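Local coordinates for protein oxidoreductase, Gfo/Idh/MocA family (Vibrio cholerae, PDB 1XEA) that probably acts as a nucleotide-dependent oxidoreductase of the Gfo/Idh/MocA family, with a Rossmann-type NAD-binding domain and a substrate that is not established, at residues T42-R46 / Y47-A51; I8-G11 / D12-K16; G282-P285 / T286-E290; G158-R161 / T162-D166; E300-C303 / Q304-Q308. All blocks are in the same frame, centred on the assembly; numbering follows the deposited sequence.

Interaction 1: residues T42-R46 / Y47-A51; sequences TLATR and YRVSA
Tyr47 N donates to Leu43 O at 2.9 Å, and its N-H...O angle of 161° makes this an almost straight helical bond. Two further amides fold back onto the same turn. Val49 N meets Ala44 O at 3.0 Å, lying in the plane of that carbonyl, whereas the bond from Arg48 N to Thr45 O is longer and weak. These two bonds, with the positive phi of Arg48 (40°), define a Schellman motif that ends helix 37-46 of the Rossmann-type domain, Arg48 being its C-prime residue. The apolar contact expected of the motif is present: Val49 CG2 sits 3.4 Å from Ala44 CB, packing the residue after Arg48 against the last turn.

The Tyr47 ring is framed by two side chains. Over one face runs the extended chain of Arg46, directed there by a CG anti to the backbone N (chi1 -174°). Arg46 CG stands 4.2 Å from the centroid of the Tyr47 ring in a CH-pi contact, and Arg46 CD lies 3.7 Å from Tyr47 CE1. At the ring's edge and in its plane comes Leu43, with Leu43 CD2 3.9 Å from Tyr47 CE1. Both arginines also bond across the subunit interface: Arg46 NE to Gln24 O of the second subunit, and Arg48 NH2 to Ala23 O of the second subunit.

Interaction 2: residues I8-G11 / D12-K16; sequences IGLG and DIAQK
Gln15 meets Leu10 through its amide, and Ala14 meets the same residue through its methyl. Leu10 belongs to the glycine-rich turn between strand 3-8 and helix 12-22. Gly9 and Gly11 of this loop, with Ala14 in the first turn of the helix, match a GxGxxA pattern of Rossmann type, consistent with a place in the nucleotide-binding site.

The Gln15 side chain leaves with CG anti to the carbonyl carbon (chi1 -69°) and then runs extended. That course carries it past Gly11 O, with Gln15 CG 3.3 Å from that oxygen, and delivers Gln15 NE2 to Leu10 O at 3.2 Å. Leu10 O lies close to the plane of the Gln15 amide, but NE2 approaches from well above the Leu10 carbonyl plane, so the bond is well placed for the donor and less so for the acceptor. The same residue also grips the turn by its backbone, Gln15 N donating to Gly11 O at 3.0 Å. Main chain and side chain of Gln15 therefore hold two successive carbonyls.

Gly11 occupies the N-cap position. Gly9, with phi 86° and psi 89°, bends the chain out of the strand, and its backbone also bonds to Cys33. Outside the turn, Gln15 and Leu10 pack on Leu43, while Lys16 makes a cation-pi contact with Trp259 of the second subunit. The methyl of Ala14 is directed toward the loop: Ala14 CB rests 3.8 Å from Leu10 CA and 4.4 Å from Leu10 CD2.

Interaction 3: residues G282-P285 / T286-E290; sequences GKLP and THIIE
The start of helix 286-311 is where Leu284 and Pro285 meet Ile288 and Ile289, just after a short link from helix 268-281. That preceding helix ends in a Schellman motif at Gly282, whose phi is positive.

Pro285 stands at the N-cap position, and its carbonyl takes the first bonds of the new helix. Ile288 N donates to Pro285 O at 3.2 Å with a bent N-H...O angle of 139°, coming from above the carbonyl plane. Ile289 N also points at Pro285 O, more directly but at 3.5 Å, and this bond is weak.

Leu284, one residue ahead of the cap, reaches forward over the first turn. Its CG is anti to the backbone N (chi1 177°), which carries the branch forward; both methyls reach Ile288, and CD2 also reaches Ile289. Leu284 CD2 lies 3.9 Å from Ile289 CG1. Because these residues hold the N-prime and N4 positions, the pair fits a hydrophobic staple across the helix start. Leu284 CD1 meets Ile288 CG2 at 4.0 Å, the two side chains crossing at about a right angle.

On the proline, CG abuts the Ile288 CD1 methyl, while Pro285 CB approaches the imidazole of His287, 3.4 Å from His287 CE1. One face of that imidazole is also met by Ile288 CG1, so the isoleucine side chain touches both proline and histidine. Around this surface contact, Leu284 packs on Pro116 and Ile288 on Gln139, whereas Glu290 OE1 makes a long, weak ion pair with Arg179.

Interaction 4: residues G158-R161 / T162-D166; sequences GDIR and TFVFD
Phe165 brings its CE1 over one face of the Arg161 guanidinium, with Phe165 CE1 4.0 Å from Arg161 NH1, and the two planes are only 15° from parallel. The side chains run side by side in the same direction, one helical turn apart. Arg161 is bent at chi2 and chi3 to lie beside the ring, and its NH1 forms a salt bridge with Glu300 OE2.

A second flat group, the Asp159 carboxylate, engages Thr162 with both oxygens. Asp159 OD1 accepts from Thr162 OG1 at 2.7 Å through its syn lone pair. Asp159 OD2 receives Thr162 N at 3.3 Å; the N-H...O angle of 172° is almost straight, yet the donor arrives from above the carboxylate plane. Asp159 is thus the N-cap of helix 160-175, its side chain bonded to the amide three residues on. CG occupies the crowded position between backbone N and carbonyl carbon (chi1 71°), which brings the carboxylate forward to the amide and hydroxyl of Thr162, where its negative charge would probably interact favourably with the helix end.

Regular backbone bonds follow, from Phe163 N to Asp159 O, from Val164 N to Ile160 O and from Phe165 N to Arg161 O. Among the apolar side chains, Ile160 CG2 approaches Val164 CG2 at 4.3 Å. Phe163 and Val164 pack on Leu200 of strand 196-206, while Ile160 turns to helix 286-311.

Interaction 5: residues E300-C303 / Q304-Q308; sequences EAIC and QQITQ
Four successive i to i+4 bonds, from Gln304 N to Glu300 O through Thr307 N to Cys303 O, keep the backbone of 300-308 regularly helical.

On one flank the Glu300 carboxylate meets the Gln304 amide. Gln304 NE2 donates to Glu300 OE1 at 2.6 Å with an N-H...O angle of 139°. The acceptor lies in the Gln304 amide plane and is met nearly end-on to its C-O bond, although the two flat groups are turned 53° apart. A bend at chi2 in Glu300 brings the carboxylate round to the extended glutamine. Glu300 OE2 carries the salt bridge to Arg161, so the carboxylate has two different partners, which probably helps to fix its rotation.

Cys303 O is gripped twice by one residue. Besides the bond from the Thr307 backbone N, Thr307 OG1 donates to Cys303 O at 3.0 Å from above the carbonyl plane. OG1 is anti to the carbonyl carbon (chi1 -62°), a placement that turns the hydroxyl back toward the preceding turn. On the apolar flank, Ile302 and Ile306 lie side by side and point the same way, with CG2 of Ile302 3.8 Å from CD1 of Ile306.

The contact sits far along helix 286-311, between another helix and a sheet. Cys303 packs on Val164 and Thr307 on Ile160 of helix 160-175, while Ile302 and Ile306 reach Leu200 of strand 196-206, and Gln305 and Ile306 touch Leu188 and Tyr190 of strand 186-193.

How the interactions relate
From the N terminus the order is interaction 2, 1, 4, 3, 5; each is local and closes before the next opens, so none nest or cross. Interaction 2 closes the turn into helix 12-22 and interaction 1 the exit from helix 37-46; they touch within the Rossmann-type domain, where Leu43 CD1 lies 3.5 Å from Leu10 CD1. Interactions 4 and 5 also meet, joining the start of helix 160-175 to helix 286-311: besides the salt bridge, Ile160 CD1 lies 3.4 Å from Ile306 CG2. Interaction 3 begins that same helix 286-311, its nearest atoms about 12 Å from interaction 5. Interactions 1 and 5 lie on opposite sides of the chain's centre.

Interaction 1: residues T42-R46 / Y47-A51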
# COMPACT_ATOMS: atom_id res chain seq x y z
N THR A 42 33.53 15.02 -24.02
CA THR A 42 32.09 14.94 -24.18
C THR A 42 31.44 15.55 -22.95
O THR A 42 30.61 16.45 -23.05
CB THR A 42 31.64 13.49 -24.35
OG1 THR A 42 32.28 12.93 -25.51
CG2 THR A 42 30.14 13.43 -24.52
N LEU A 43 31.84 15.07 -21.78
CA LEU A 43 31.28 15.56 -20.53
C LEU A 43 31.61 17.04 -20.34
O LEU A 43 30.74 17.84 -19.99
CB LEU A 43 31.82 14.74 -19.35
CG LEU A 43 31.31 13.30 -19.21
CD1 LEU A 43 32.12 12.57 -18.18
CD2 LEU A 43 29.82 13.28 -18.84
N ALA A 44 32.86 17.40 -20.57
CA ALA A 44 33.28 18.79 -20.42
C ALA A 44 32.42 19.76 -21.25
O ALA A 44 32.13 20.87 -20.80
CB ALA A 44 34.76 18.93 -20.79
N THR A 45 32.04 19.34 -22.45
CA THR A 45 31.21 20.16 -23.33
C THR A 45 29.80 20.23 -22.75
O THR A 45 29.19 21.30 -22.70
CB THR A 45 31.08 19.56 -24.74
OG1 THR A 45 32.36 19.54 -25.38
CG2 THR A 45 30.11 20.37 -25.59
N ARG A 46 29.28 19.08 -22.33
CA ARG A 46 27.94 18.98 -21.79
C ARG A 46 27.73 19.82 -20.55
O ARG A 46 26.68 20.44 -20.40
CB ARG A 46 27.61 17.53 -21.45
CG ARG A 46 26.17 17.35 -21.00
CD ARG A 46 25.83 15.90 -20.67
NE ARG A 46 24.38 15.71 -20.55
CZ ARG A 46 23.81 14.52 -20.36
NH1 ARG A 46 24.56 13.43 -20.25
NH2 ARG A 46 22.49 14.44 -20.28
N TYR A 47 28.71 19.84 -19.66
CA TYR A 47 28.56 20.62 -18.45
C TYR A 47 29.34 21.92 -18.48
O TYR A 47 29.61 22.53 -17.44
CB TYR A 47 28.96 19.79 -17.23
CG TYR A 47 28.09 18.58 -17.04
CD1 TYR A 47 28.46 17.33 -17.55
CD2 TYR A 47 26.86 18.69 -16.38
CE1 TYR A 47 27.63 16.22 -17.41
CE2 TYR A 47 26.02 17.59 -16.24
CZ TYR A 47 26.41 16.36 -16.75
OH TYR A 47 25.58 15.28 -16.59
N ARG A 48 29.69 22.36 -19.69
CA ARG A 48 30.42 23.60 -19.87
C ARG A 48 31.51 23.87 -18.83
O ARG A 48 31.35 24.71 -17.93
CB ARG A 48 29.44 24.78 -19.90
CG ARG A 48 28.64 24.87 -21.19
CD ARG A 48 27.63 25.99 -21.14
NE ARG A 48 26.57 25.74 -20.16
CZ ARG A 48 25.57 24.89 -20.34
NH1 ARG A 48 25.46 24.21 -21.47
NH2 ARG A 48 24.67 24.72 -19.38
N VAL A 49 32.62 23.15 -18.94
CA VAL A 49 33.76 23.32 -18.04
C VAL A 49 35.01 23.56 -18.87
O VAL A 49 35.22 22.91 -19.89
CB VAL A 49 34.01 22.08 -17.16
CG1 VAL A 49 32.77 21.78 -16.34
CG2 VAL A 49 34.39 20.90 -18.03
N SER A 50 35.83 24.50 -18.42
CA SER A 50 37.06 24.83 -19.14
C SER A 50 38.24 23.99 -18.67
O SER A 50 38.94 23.39 -19.48
CB SER A 50 37.38 26.31 -18.96
OG SER A 50 36.29 27.11 -19.41
N ALA A 51 38.44 23.95 -17.35
CA ALA A 51 39.54 23.19 -16.77
C ALA A 51 39.45 21.70 -17.11
O ALA A 51 38.81 20.93 -16.39
CB ALA A 51 39.55 23.38 -15.25

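Interaction 2: residues I8-G11 / D12-K16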
# COMPACT_ATOMS: atom_id res chain seq x y z
N ILE A 8 38.48 13.57 -10.37
CA ILE A 8 39.32 12.63 -11.08
C ILE A 8 38.58 11.32 -11.27
O ILE A 8 38.08 10.74 -10.31
CB ILE A 8 40.63 12.35 -10.31
CG1 ILE A 8 41.47 13.62 -10.19
CG2 ILE A 8 41.41 11.25 -11.01
CD1 ILE A 8 41.11 14.49 -9.01
N GLY A 9 38.51 10.86 -12.52
CA GLY A 9 37.85 9.60 -12.82
C GLY A 9 36.36 9.72 -13.03
O GLY A 9 35.57 9.57 -12.09
N LEU A 10 35.96 9.97 -14.27
CA LEU A 10 34.55 10.14 -14.57
C LEU A 10 33.87 8.86 -15.06
O LEU A 10 33.64 8.69 -16.26
CB LEU A 10 34.38 11.27 -15.59
CG LEU A 10 35.11 12.55 -15.17
CD1 LEU A 10 34.91 13.60 -16.24
CD2 LEU A 10 34.61 13.03 -13.82
N GLY A 11 33.56 7.98 -14.12
CA GLY A 11 32.90 6.73 -14.46
C GLY A 11 31.40 6.86 -14.41
O GLY A 11 30.86 7.96 -14.54
N ASP A 12 30.72 5.74 -14.21
CA ASP A 12 29.26 5.69 -14.16
C ASP A 12 28.67 6.51 -13.01
O ASP A 12 27.86 7.41 -13.22
CB ASP A 12 28.79 4.24 -14.02
CG ASP A 12 27.28 4.11 -14.04
OD1 ASP A 12 26.77 3.04 -13.61
OD2 ASP A 12 26.60 5.07 -14.49
N ILE A 13 29.08 6.18 -11.79
CA ILE A 13 28.60 6.88 -10.62
C ILE A 13 28.88 8.37 -10.73
O ILE A 13 28.12 9.20 -10.24
CB ILE A 13 29.27 6.36 -9.35
CG1 ILE A 13 29.17 4.83 -9.32
CG2 ILE A 13 28.62 6.97 -8.12
CD1 ILE A 13 30.02 4.19 -8.22
N ALA A 14 29.99 8.73 -11.37
CA ALA A 14 30.33 10.13 -11.51
C ALA A 14 29.37 10.80 -12.46
O ALA A 14 28.83 11.87 -12.17
CB ALA A 14 31.76 10.28 -12.02
N GLN A 15 29.14 10.18 -13.61
CA GLN A 15 28.25 10.76 -14.59
C GLN A 15 26.79 10.76 -14.15
O GLN A 15 26.05 11.66 -14.52
CB GLN A 15 28.39 10.03 -15.91
CG GLN A 15 29.71 10.29 -16.56
CD GLN A 15 29.85 9.49 -17.83
OE1 GLN A 15 29.01 9.58 -18.73
NE2 GLN A 15 30.91 8.71 -17.92
N LYS A 16 26.39 9.77 -13.35
CA LYS A 16 25.01 9.68 -12.90
C LYS A 16 24.62 10.54 -11.69
O LYS A 16 23.49 11.03 -11.62
CB LYS A 16 24.64 8.23 -12.58
CG LYS A 16 24.19 7.39 -13.77
CD LYS A 16 23.58 6.08 -13.28
CE LYS A 16 23.08 5.20 -14.44
NZ LYS A 16 22.44 3.92 -13.94

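Interaction 3: residues G282-P285 / T286-E290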
# COMPACT_ATOMS: atom_id res chain seq x y z
N GLY A 282 39.25 21.99 6.13
CA GLY A 282 40.44 21.17 6.27
C GLY A 282 40.37 20.28 7.50
O GLY A 282 41.40 19.88 8.03
N LYS A 283 39.16 19.98 7.95
CA LYS A 283 38.99 19.14 9.14
C LYS A 283 37.83 18.17 8.97
O LYS A 283 36.83 18.50 8.33
CB LYS A 283 38.74 20.02 10.37
CG LYS A 283 39.78 21.12 10.61
CD LYS A 283 39.34 22.11 11.69
CE LYS A 283 39.08 21.42 13.04
NZ LYS A 283 38.57 22.37 14.09
N LEU A 284 37.96 16.98 9.54
CA LEU A 284 36.91 15.97 9.46
C LEU A 284 36.73 15.34 10.84
O LEU A 284 37.59 14.61 11.31
CB LEU A 284 37.28 14.90 8.45
CG LEU A 284 36.26 13.75 8.36
CD1 LEU A 284 34.94 14.28 7.85
CD2 LEU A 284 36.79 12.68 7.42
N PRO A 285 35.59 15.59 11.49
CA PRO A 285 35.36 15.02 12.82
C PRO A 285 35.85 13.59 13.02
O PRO A 285 35.74 12.75 12.12
CB PRO A 285 33.85 15.18 13.01
CG PRO A 285 33.32 15.22 11.63
CD PRO A 285 34.33 16.07 10.91
N THR A 286 36.40 13.35 14.20
CA THR A 286 36.96 12.06 14.57
C THR A 286 36.00 10.89 14.50
O THR A 286 36.34 9.84 13.95
CB THR A 286 37.50 12.09 16.00
OG1 THR A 286 38.46 13.14 16.11
CG2 THR A 286 38.13 10.76 16.35
N HIS A 287 34.81 11.05 15.07
CA HIS A 287 33.85 9.97 15.09
C HIS A 287 33.52 9.48 13.70
O HIS A 287 33.09 8.35 13.53
CB HIS A 287 32.57 10.39 15.82
CG HIS A 287 31.76 11.43 15.10
ND1 HIS A 287 32.18 12.74 14.95
CD2 HIS A 287 30.54 11.36 14.53
CE1 HIS A 287 31.24 13.43 14.33
NE2 HIS A 287 30.23 12.61 14.06
N ILE A 288 33.74 10.34 12.72
CA ILE A 288 33.47 9.95 11.35
C ILE A 288 34.56 9.03 10.82
O ILE A 288 34.28 7.92 10.36
CB ILE A 288 33.34 11.18 10.47
CG1 ILE A 288 31.99 11.85 10.76
CG2 ILE A 288 33.46 10.80 9.01
CD1 ILE A 288 31.66 12.97 9.83
N ILE A 289 35.81 9.48 10.90
CA ILE A 289 36.93 8.68 10.46
C ILE A 289 36.85 7.27 11.07
O ILE A 289 36.96 6.28 10.36
CB ILE A 289 38.26 9.31 10.89
CG1 ILE A 289 38.31 10.76 10.43
CG2 ILE A 289 39.41 8.53 10.30
CD1 ILE A 289 39.35 11.55 11.14
N GLU A 290 36.67 7.21 12.39
CA GLU A 290 36.58 5.93 13.10
C GLU A 290 35.50 5.02 12.52
O GLU A 290 35.69 3.81 12.43
CB GLU A 290 36.31 6.13 14.60
CG GLU A 290 37.51 6.61 15.42
CD GLU A 290 37.32 6.41 16.93
OE1 GLU A 290 36.35 6.97 17.51
OE2 GLU A 290 38.15 5.69 17.54

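Interaction 4: residues G158-R161 / T162-D166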
# COMPACT_ATOMS: atom_id res chain seq x y z
N GLY A 158 27.45 -12.84 -6.88
CA GLY A 158 28.80 -12.44 -7.25
C GLY A 158 29.85 -12.96 -6.28
O GLY A 158 29.52 -13.66 -5.33
N ASP A 159 31.11 -12.60 -6.52
CA ASP A 159 32.19 -13.06 -5.66
C ASP A 159 32.22 -12.30 -4.34
O ASP A 159 31.99 -11.09 -4.30
CB ASP A 159 33.53 -12.86 -6.35
CG ASP A 159 33.90 -11.41 -6.44
OD1 ASP A 159 33.13 -10.66 -7.09
OD2 ASP A 159 34.95 -11.02 -5.87
N ILE A 160 32.56 -13.02 -3.28
CA ILE A 160 32.64 -12.46 -1.95
C ILE A 160 33.16 -11.04 -1.91
O ILE A 160 32.48 -10.13 -1.44
CB ILE A 160 33.52 -13.32 -1.06
CG1 ILE A 160 32.98 -14.75 -1.08
CG2 ILE A 160 33.55 -12.75 0.35
CD1 ILE A 160 33.83 -15.73 -0.32
N ARG A 161 34.38 -10.84 -2.41
CA ARG A 161 34.98 -9.52 -2.41
C ARG A 161 34.08 -8.42 -2.94
O ARG A 161 33.65 -7.56 -2.19
CB ARG A 161 36.28 -9.54 -3.22
CG ARG A 161 37.44 -10.17 -2.48
CD ARG A 161 38.12 -9.16 -1.59
NE ARG A 161 38.53 -9.77 -0.34
CZ ARG A 161 39.26 -9.15 0.58
NH1 ARG A 161 39.68 -7.90 0.36
NH2 ARG A 161 39.57 -9.77 1.71
N THR A 162 33.82 -8.44 -4.24
CA THR A 162 32.98 -7.42 -4.85
C THR A 162 31.68 -7.22 -4.09
O THR A 162 31.32 -6.10 -3.74
CB THR A 162 32.63 -7.78 -6.29
OG1 THR A 162 33.84 -8.03 -7.03
CG2 THR A 162 31.87 -6.64 -6.95
N PHE A 163 30.99 -8.32 -3.86
CA PHE A 163 29.72 -8.31 -3.15
C PHE A 163 29.82 -7.51 -1.85
O PHE A 163 28.97 -6.67 -1.57
CB PHE A 163 29.31 -9.75 -2.84
CG PHE A 163 27.96 -9.90 -2.20
CD1 PHE A 163 26.92 -10.52 -2.89
CD2 PHE A 163 27.75 -9.55 -0.87
CE1 PHE A 163 25.71 -10.80 -2.27
CE2 PHE A 163 26.54 -9.83 -0.25
CZ PHE A 163 25.53 -10.46 -0.95
N VAL A 164 30.87 -7.75 -1.07
CA VAL A 164 31.02 -7.04 0.18
C VAL A 164 31.55 -5.63 0.07
O VAL A 164 30.91 -4.68 0.52
CB VAL A 164 31.91 -7.81 1.17
CG1 VAL A 164 32.03 -7.05 2.48
CG2 VAL A 164 31.34 -9.19 1.42
N PHE A 165 32.72 -5.46 -0.52
CA PHE A 165 33.28 -4.12 -0.62
C PHE A 165 32.55 -3.16 -1.54
O PHE A 165 32.53 -1.96 -1.28
CB PHE A 165 34.76 -4.19 -0.99
CG PHE A 165 35.66 -4.42 0.19
CD1 PHE A 165 35.80 -5.68 0.74
CD2 PHE A 165 36.34 -3.36 0.77
CE1 PHE A 165 36.60 -5.89 1.86
CE2 PHE A 165 37.14 -3.56 1.89
CZ PHE A 165 37.27 -4.83 2.43
N ASP A 166 31.95 -3.65 -2.61
CA ASP A 166 31.27 -2.75 -3.52
C ASP A 166 29.75 -2.68 -3.37
O ASP A 166 29.09 -1.92 -4.09
CB ASP A 166 31.62 -3.11 -4.97
CG ASP A 166 33.11 -3.04 -5.22
OD1 ASP A 166 33.71 -1.95 -5.06
OD2 ASP A 166 33.70 -4.09 -5.58

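Interaction 5: residues E300-C303 / Q304-Q308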
# COMPACT_ATOMS: atom_id res chain seq x y z
N GLU A 300 36.33 -6.24 5.77
CA GLU A 300 37.49 -7.10 5.60
C GLU A 300 37.26 -8.40 6.35
O GLU A 300 37.37 -9.49 5.78
CB GLU A 300 38.74 -6.42 6.17
CG GLU A 300 39.74 -5.99 5.11
CD GLU A 300 40.27 -7.17 4.31
OE1 GLU A 300 40.79 -8.12 4.94
OE2 GLU A 300 40.17 -7.13 3.07
N ALA A 301 36.91 -8.27 7.63
CA ALA A 301 36.65 -9.40 8.50
C ALA A 301 35.61 -10.32 7.91
O ALA A 301 35.79 -11.54 7.86
CB ALA A 301 36.18 -8.90 9.85
N ILE A 302 34.52 -9.74 7.43
CA ILE A 302 33.44 -10.53 6.84
C ILE A 302 33.94 -11.35 5.65
O ILE A 302 33.66 -12.54 5.55
CB ILE A 302 32.26 -9.62 6.42
CG1 ILE A 302 31.66 -8.97 7.67
CG2 ILE A 302 31.22 -10.43 5.66
CD1 ILE A 302 30.62 -7.90 7.41
N CYS A 303 34.69 -10.70 4.76
CA CYS A 303 35.23 -11.37 3.57
C CYS A 303 36.08 -12.57 3.91
O CYS A 303 35.95 -13.63 3.29
CB CYS A 303 36.06 -10.39 2.76
SG CYS A 303 35.10 -9.37 1.66
N GLN A 304 36.97 -12.40 4.88
CA GLN A 304 37.85 -13.47 5.29
C GLN A 304 37.13 -14.66 5.88
O GLN A 304 37.27 -15.77 5.37
CB GLN A 304 38.89 -12.93 6.27
CG GLN A 304 40.00 -12.19 5.55
CD GLN A 304 41.00 -11.60 6.49
OE1 GLN A 304 41.58 -12.30 7.32
NE2 GLN A 304 41.23 -10.30 6.38
N GLN A 305 36.36 -14.45 6.94
CA GLN A 305 35.66 -15.58 7.54
C GLN A 305 34.88 -16.39 6.50
O GLN A 305 34.77 -17.61 6.63
CB GLN A 305 34.74 -15.10 8.66
CG GLN A 305 34.17 -16.25 9.46
CD GLN A 305 33.35 -15.79 10.65
OE1 GLN A 305 32.42 -14.99 10.51
NE2 GLN A 305 33.68 -16.29 11.84
N ILE A 306 34.34 -15.73 5.48
CA ILE A 306 33.57 -16.43 4.44
C ILE A 306 34.51 -17.21 3.51
O ILE A 306 34.40 -18.43 3.40
CB ILE A 306 32.72 -15.45 3.57
CG1 ILE A 306 31.71 -14.69 4.44
CG2 ILE A 306 31.94 -16.21 2.52
CD1 ILE A 306 30.94 -13.61 3.69
N THR A 307 35.42 -16.51 2.85
CA THR A 307 36.38 -17.14 1.95
C THR A 307 36.99 -18.37 2.61
O THR A 307 37.13 -19.41 1.98
CB THR A 307 37.51 -16.16 1.58
OG1 THR A 307 36.96 -15.04 0.88
CG2 THR A 307 38.54 -16.84 0.71
N GLN A 308 37.35 -18.24 3.89
CA GLN A 308 37.93 -19.34 4.65
C GLN A 308 36.92 -20.47 4.79
O GLN A 308 37.11 -21.56 4.27
CB GLN A 308 38.32 -18.88 6.05
CG GLN A 308 38.78 -20.02 6.95
CD GLN A 308 38.25 -19.91 8.38
OE1 GLN A 308 37.04 -19.84 8.60
NE2 GLN A 308 39.16 -19.91 9.35